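Local coordinates for thiosulfate sulfurtransferase TUM1 (Saccharomyces cerevisiae, PDB 3UTN), which transfers sulfur, accepting persulfide sulfur from NFS1 and passing it to UBA4 for 2-thiolation of the wobble uridine of tRNAs, at residues Leu26-Ser31 and Lys141-Asn146; Val48-Thr53 and Leu116-Arg121. All coordinates share one frame; numbering follows the deposited sequence.

How the contacts relate
Contacts 1 and 2 are the pairings of strand 28-30 with 141-145 and of strand 47-51 with 115-119, with their centres about 10 Å apart in the parallel sheet of the N-terminal rhodanese domain. They adjoin because 141-145 lies beside 115-119: Y143 N probably hydrogen-bonds to L116 O, and L145 N to V118 O, while I30 CG2 of contact 1 packs on V117 CG1 of contact 2 at 3.6 Å. Along the chain contact 2 is nested inside the loop that contact 1 closes. Both lie away from the persulfide-forming C282, which belongs to the C-terminal domain; helix 286-297 of that domain touches the F27, L29 and L144 face of contact 1.

Contact 1 of 2, residues Leu26-Ser31 and Lys141-Asn146; sequences LFDLIS and KVYLLN. With DMS (dimethyl sulfoxide), chain B.
F27, L29 and L144 pack tightly on one face of this pairing. F27 and L144 run side by side, the ring carbon F27 CD1 resting 3.5 Å from L144 CB, and L29 CD2 meets L144 CD2 at 3.6 Å. F27 sends its ring this way because CG sits between the backbone N and carbonyl carbon (chi1 63°). T293 and L297 of helix 286-297 and A131 and W132 of helix 127-136 lie against this face, a suitable place for large hydrocarbon groups. On the other face buried I30 is packed as closely, its CG2 3.5 Å from Y143 CB. Between the faces runs parallel backbone pairing: D28 N donates to V142 O (2.9 Å) and D28 O receives L144 N (2.7 Å), while I30 N continues the alternation at L144 O. Strand 28-30 lies at one edge of the five-stranded parallel rhodanese sheet, with 141-145 as its neighbour.

The loose side is at D28 and the end of the Y143 ring, where a dimethyl sulfoxide, probably from the crystallisation liquor, is bound. I30 CD1 makes a CH-pi contact over one ring face, 4.2 Å from the centroid, and the methyl C2 lies over the opposite one, both toward the rim. The sulfoxide oxygen accepts a nearly straight bond from V142 N (2.7 Å, 168°), probably in the place L26 O would have as acceptor if the parallel pairing continued.

Contact 2 of 2, residues Val48-Thr53 and Leu116-Arg121; sequences VPVDAT and LVVYDR
Two inner strands of the parallel rhodanese sheet, 47-51 and 115-119, pair here and lead into an Asx turn, in which D51 OD1 accepts the backbone N of T53 at 2.8 Å. The backbones alternate as parallel strands do: V117 N gives to V48 O, V50 N to V117 O, Y119 N to V50 O (2.7 Å), and A52 N closes the run on Y119 O, almost perfectly straight at 178°. Proline is tolerated at P49 because its N is turned away from 116-121, whose bonds use V48 O and V50 N; its CA makes a CA-H...O contact with V117 O. On the face of V48, V50, L116 and V118, L116 CD2 touches both V48 CB (3.6 Å) and V50 CG2, and A52 CB reaches V118 CG1. On the other face, Y119 takes chi1 62°, which swings its ring across the neighbouring strand: D51 CA lies over one ring face, 3.8 Å from the centroid, while P49 CB comes to the edge.

Beyond the strands polar groups take over. T53 OG1 accepts R121 N at 2.6 Å, joining the segment ends; its bond to D51 OD1 is very short, its length doubtful. D51 OD2 makes a long salt bridge to R121 NE (3.4 Å), with the carboxylate and guanidinium planes 73° apart; a water at the guanidinium edge joins the same two atoms more closely. R121 NH1 hydrogen-bonds to P71 O.

D120 turns its carboxylate to the backbone N-H groups of G123, F125, S126 and S127, holding the loop that enters helix 127-136. That helix covers L116, A52 and V118 with C130 and L134, while strand 77-78 bonds along 47-51 and strand 141-145 along 115-119.

Contact 1 of 2, residues Leu26-Ser31 and Lys141-Asn146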
# COMPACT_ATOMS: atom_id res chain seq x y z
N LEU A 26 4.07 -11.45 2.04
CA LEU A 26 4.62 -10.39 2.89
C LEU A 26 3.61 -9.95 3.93
O LEU A 26 3.96 -9.55 5.03
CB LEU A 26 5.07 -9.21 2.05
CG LEU A 26 6.30 -9.51 1.20
CD1 LEU A 26 6.89 -8.18 0.82
CD2 LEU A 26 7.32 -10.34 1.95
N PHE A 27 2.35 -10.04 3.55
CA PHE A 27 1.28 -9.89 4.51
C PHE A 27 0.06 -10.56 3.95
O PHE A 27 -0.07 -10.73 2.74
CB PHE A 27 1.00 -8.42 4.81
CG PHE A 27 0.52 -7.63 3.63
CD1 PHE A 27 -0.83 -7.50 3.38
CD2 PHE A 27 1.43 -7.02 2.78
CE1 PHE A 27 -1.27 -6.77 2.30
CE2 PHE A 27 0.99 -6.29 1.70
CZ PHE A 27 -0.36 -6.16 1.46
N ASP A 28 -0.83 -10.98 4.84
CA ASP A 28 -2.08 -11.55 4.43
C ASP A 28 -3.14 -10.53 4.72
O ASP A 28 -3.04 -9.78 5.69
CB ASP A 28 -2.38 -12.82 5.22
CG ASP A 28 -1.48 -13.98 4.83
OD1 ASP A 28 -0.78 -13.86 3.81
OD2 ASP A 28 -1.49 -15.01 5.54
N LEU A 29 -4.16 -10.51 3.88
CA LEU A 29 -5.35 -9.80 4.25
C LEU A 29 -5.93 -10.54 5.42
O LEU A 29 -5.76 -11.75 5.56
CB LEU A 29 -6.36 -9.78 3.11
CG LEU A 29 -5.99 -9.08 1.81
CD1 LEU A 29 -7.27 -8.50 1.24
CD2 LEU A 29 -4.96 -7.99 2.01
N ILE A 30 -6.60 -9.80 6.28
CA ILE A 30 -7.32 -10.44 7.35
C ILE A 30 -8.62 -9.68 7.48
O ILE A 30 -8.65 -8.45 7.50
CB ILE A 30 -6.51 -10.47 8.66
CG1 ILE A 30 -7.15 -11.43 9.66
CG2 ILE A 30 -6.30 -9.08 9.22
CD1 ILE A 30 -6.27 -11.74 10.84
N SER A 31 -9.71 -10.44 7.51
CA SER A 31 -11.01 -9.86 7.70
C SER A 31 -11.12 -9.50 9.17
O SER A 31 -10.37 -10.02 9.99
CB SER A 31 -12.09 -10.86 7.33
OG SER A 31 -12.08 -11.92 8.26
N LYS A 141 5.02 -11.53 10.64
CA LYS A 141 3.58 -11.71 10.63
C LYS A 141 2.91 -10.38 10.47
O LYS A 141 2.88 -9.55 11.37
CB LYS A 141 3.12 -12.45 11.88
CG LYS A 141 3.70 -13.86 11.98
CD LYS A 141 3.48 -14.47 13.36
CE LYS A 141 4.27 -13.74 14.44
NZ LYS A 141 5.75 -13.75 14.24
N VAL A 142 2.37 -10.18 9.27
CA VAL A 142 1.75 -8.94 8.95
C VAL A 142 0.44 -9.26 8.28
O VAL A 142 0.36 -10.06 7.34
CB VAL A 142 2.60 -8.07 8.01
CG1 VAL A 142 1.93 -6.72 7.80
CG2 VAL A 142 4.00 -7.88 8.57
N TYR A 143 -0.59 -8.63 8.80
CA TYR A 143 -1.87 -8.74 8.19
C TYR A 143 -2.31 -7.38 7.81
O TYR A 143 -1.93 -6.38 8.42
CB TYR A 143 -2.86 -9.35 9.16
CG TYR A 143 -2.56 -10.79 9.44
CD1 TYR A 143 -3.09 -11.79 8.63
CD2 TYR A 143 -1.73 -11.16 10.49
CE1 TYR A 143 -2.82 -13.13 8.88
CE2 TYR A 143 -1.46 -12.49 10.75
CZ TYR A 143 -2.00 -13.46 9.94
OH TYR A 143 -1.72 -14.78 10.19
N LEU A 144 -3.08 -7.34 6.75
CA LEU A 144 -3.72 -6.14 6.36
C LEU A 144 -5.15 -6.39 6.71
O LEU A 144 -5.79 -7.27 6.14
CB LEU A 144 -3.58 -5.93 4.87
CG LEU A 144 -4.29 -4.69 4.37
CD1 LEU A 144 -3.71 -3.48 5.08
CD2 LEU A 144 -4.13 -4.59 2.87
N LEU A 145 -5.64 -5.65 7.70
CA LEU A 145 -7.02 -5.78 8.06
C LEU A 145 -7.80 -5.36 6.85
O LEU A 145 -7.55 -4.30 6.27
CB LEU A 145 -7.38 -4.93 9.26
CG LEU A 145 -8.85 -5.07 9.65
CD1 LEU A 145 -9.13 -6.44 10.25
CD2 LEU A 145 -9.20 -3.98 10.63
N ASN A 146 -8.75 -6.19 6.48
CA ASN A 146 -9.56 -5.90 5.34
C ASN A 146 -11.04 -5.77 5.68
O ASN A 146 -11.78 -6.73 5.59
CB ASN A 146 -9.35 -6.94 4.25
CG ASN A 146 -10.05 -6.57 2.98
OD1 ASN A 146 -10.14 -5.38 2.65
ND2 ASN A 146 -10.56 -7.56 2.27
S DMS B . 1.73 -12.81 6.73
O DMS B . 2.82 -12.13 7.46
C1 DMS B . 2.29 -14.36 6.26
C2 DMS B . 0.57 -13.31 7.87

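Contact 2 of 2, residues Val48-Thr53 and Leu116-Arg121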
# COMPACT_ATOMS: atom_id res chain seq x y z
N VAL A 48 -0.53 -6.69 17.22
CA VAL A 48 -0.44 -5.26 17.26
C VAL A 48 -1.13 -4.78 16.02
O VAL A 48 -0.58 -4.90 14.92
CB VAL A 48 1.02 -4.78 17.31
CG1 VAL A 48 1.07 -3.26 17.30
CG2 VAL A 48 1.70 -5.34 18.55
N PRO A 49 -2.36 -4.30 16.17
CA PRO A 49 -3.00 -3.66 15.06
C PRO A 49 -2.19 -2.43 14.76
O PRO A 49 -1.61 -1.83 15.66
CB PRO A 49 -4.37 -3.28 15.60
CG PRO A 49 -4.59 -4.21 16.74
CD PRO A 49 -3.23 -4.32 17.36
N VAL A 50 -2.11 -2.10 13.49
CA VAL A 50 -1.27 -1.01 13.09
C VAL A 50 -2.18 -0.12 12.29
O VAL A 50 -2.60 -0.47 11.20
CB VAL A 50 -0.10 -1.50 12.23
CG1 VAL A 50 0.75 -0.33 11.79
CG2 VAL A 50 0.74 -2.49 13.02
N ASP A 51 -2.50 1.02 12.87
CA ASP A 51 -3.23 2.02 12.17
C ASP A 51 -2.24 2.76 11.29
O ASP A 51 -1.35 3.46 11.78
CB ASP A 51 -3.90 2.96 13.16
CG ASP A 51 -4.74 4.01 12.49
OD1 ASP A 51 -4.82 4.00 11.24
OD2 ASP A 51 -5.30 4.85 13.20
N ALA A 52 -2.39 2.56 9.99
CA ALA A 52 -1.51 3.19 9.02
C ALA A 52 -2.26 4.30 8.34
O ALA A 52 -1.89 4.74 7.25
CB ALA A 52 -1.04 2.16 8.02
N THR A 53 -3.30 4.77 9.00
CA THR A 53 -4.15 5.78 8.42
C THR A 53 -3.29 6.92 7.96
O THR A 53 -2.42 7.43 8.67
CB THR A 53 -5.21 6.28 9.39
OG1 THR A 53 -6.10 5.21 9.68
CG2 THR A 53 -6.00 7.41 8.78
N LEU A 116 1.38 -8.04 13.15
CA LEU A 116 0.96 -6.70 12.86
C LEU A 116 -0.26 -6.79 12.01
O LEU A 116 -0.28 -7.49 11.00
CB LEU A 116 2.06 -5.90 12.17
CG LEU A 116 3.32 -5.77 13.03
CD1 LEU A 116 4.39 -5.04 12.25
CD2 LEU A 116 3.05 -5.08 14.35
N VAL A 117 -1.30 -6.13 12.44
CA VAL A 117 -2.51 -6.13 11.67
C VAL A 117 -2.74 -4.70 11.26
O VAL A 117 -3.14 -3.86 12.05
CB VAL A 117 -3.70 -6.73 12.41
CG1 VAL A 117 -4.92 -6.65 11.51
CG2 VAL A 117 -3.39 -8.18 12.79
N VAL A 118 -2.47 -4.45 10.00
CA VAL A 118 -2.47 -3.10 9.52
C VAL A 118 -3.85 -2.75 9.08
O VAL A 118 -4.55 -3.55 8.47
CB VAL A 118 -1.51 -2.94 8.35
CG1 VAL A 118 -1.48 -1.49 7.93
CG2 VAL A 118 -0.12 -3.40 8.77
N TYR A 119 -4.24 -1.54 9.38
CA TYR A 119 -5.48 -1.04 8.88
C TYR A 119 -5.30 0.43 8.71
O TYR A 119 -4.29 1.00 9.11
CB TYR A 119 -6.61 -1.35 9.86
CG TYR A 119 -6.47 -0.71 11.21
CD1 TYR A 119 -5.65 -1.26 12.19
CD2 TYR A 119 -7.17 0.44 11.51
CE1 TYR A 119 -5.53 -0.67 13.44
CE2 TYR A 119 -7.08 1.03 12.75
CZ TYR A 119 -6.26 0.47 13.71
OH TYR A 119 -6.18 1.07 14.93
N ASP A 120 -6.29 1.05 8.09
CA ASP A 120 -6.32 2.48 8.05
C ASP A 120 -7.78 2.87 8.12
O ASP A 120 -8.66 2.02 7.98
CB ASP A 120 -5.61 3.01 6.80
CG ASP A 120 -6.24 2.56 5.52
OD1 ASP A 120 -7.46 2.29 5.48
OD2 ASP A 120 -5.52 2.49 4.51
N ARG A 121 -8.03 4.15 8.34
CA ARG A 121 -9.39 4.60 8.52
C ARG A 121 -10.08 4.85 7.20
O ARG A 121 -11.30 5.00 7.16
CB ARG A 121 -9.42 5.86 9.37
CG ARG A 121 -8.90 5.57 10.75
CD ARG A 121 -8.82 6.82 11.59
NE ARG A 121 -8.25 6.47 12.88
CZ ARG A 121 -8.93 5.86 13.85
NH1 ARG A 121 -10.20 5.54 13.68
NH2 ARG A 121 -8.32 5.56 14.99
O HOH W 1 -5.75 7.21 12.26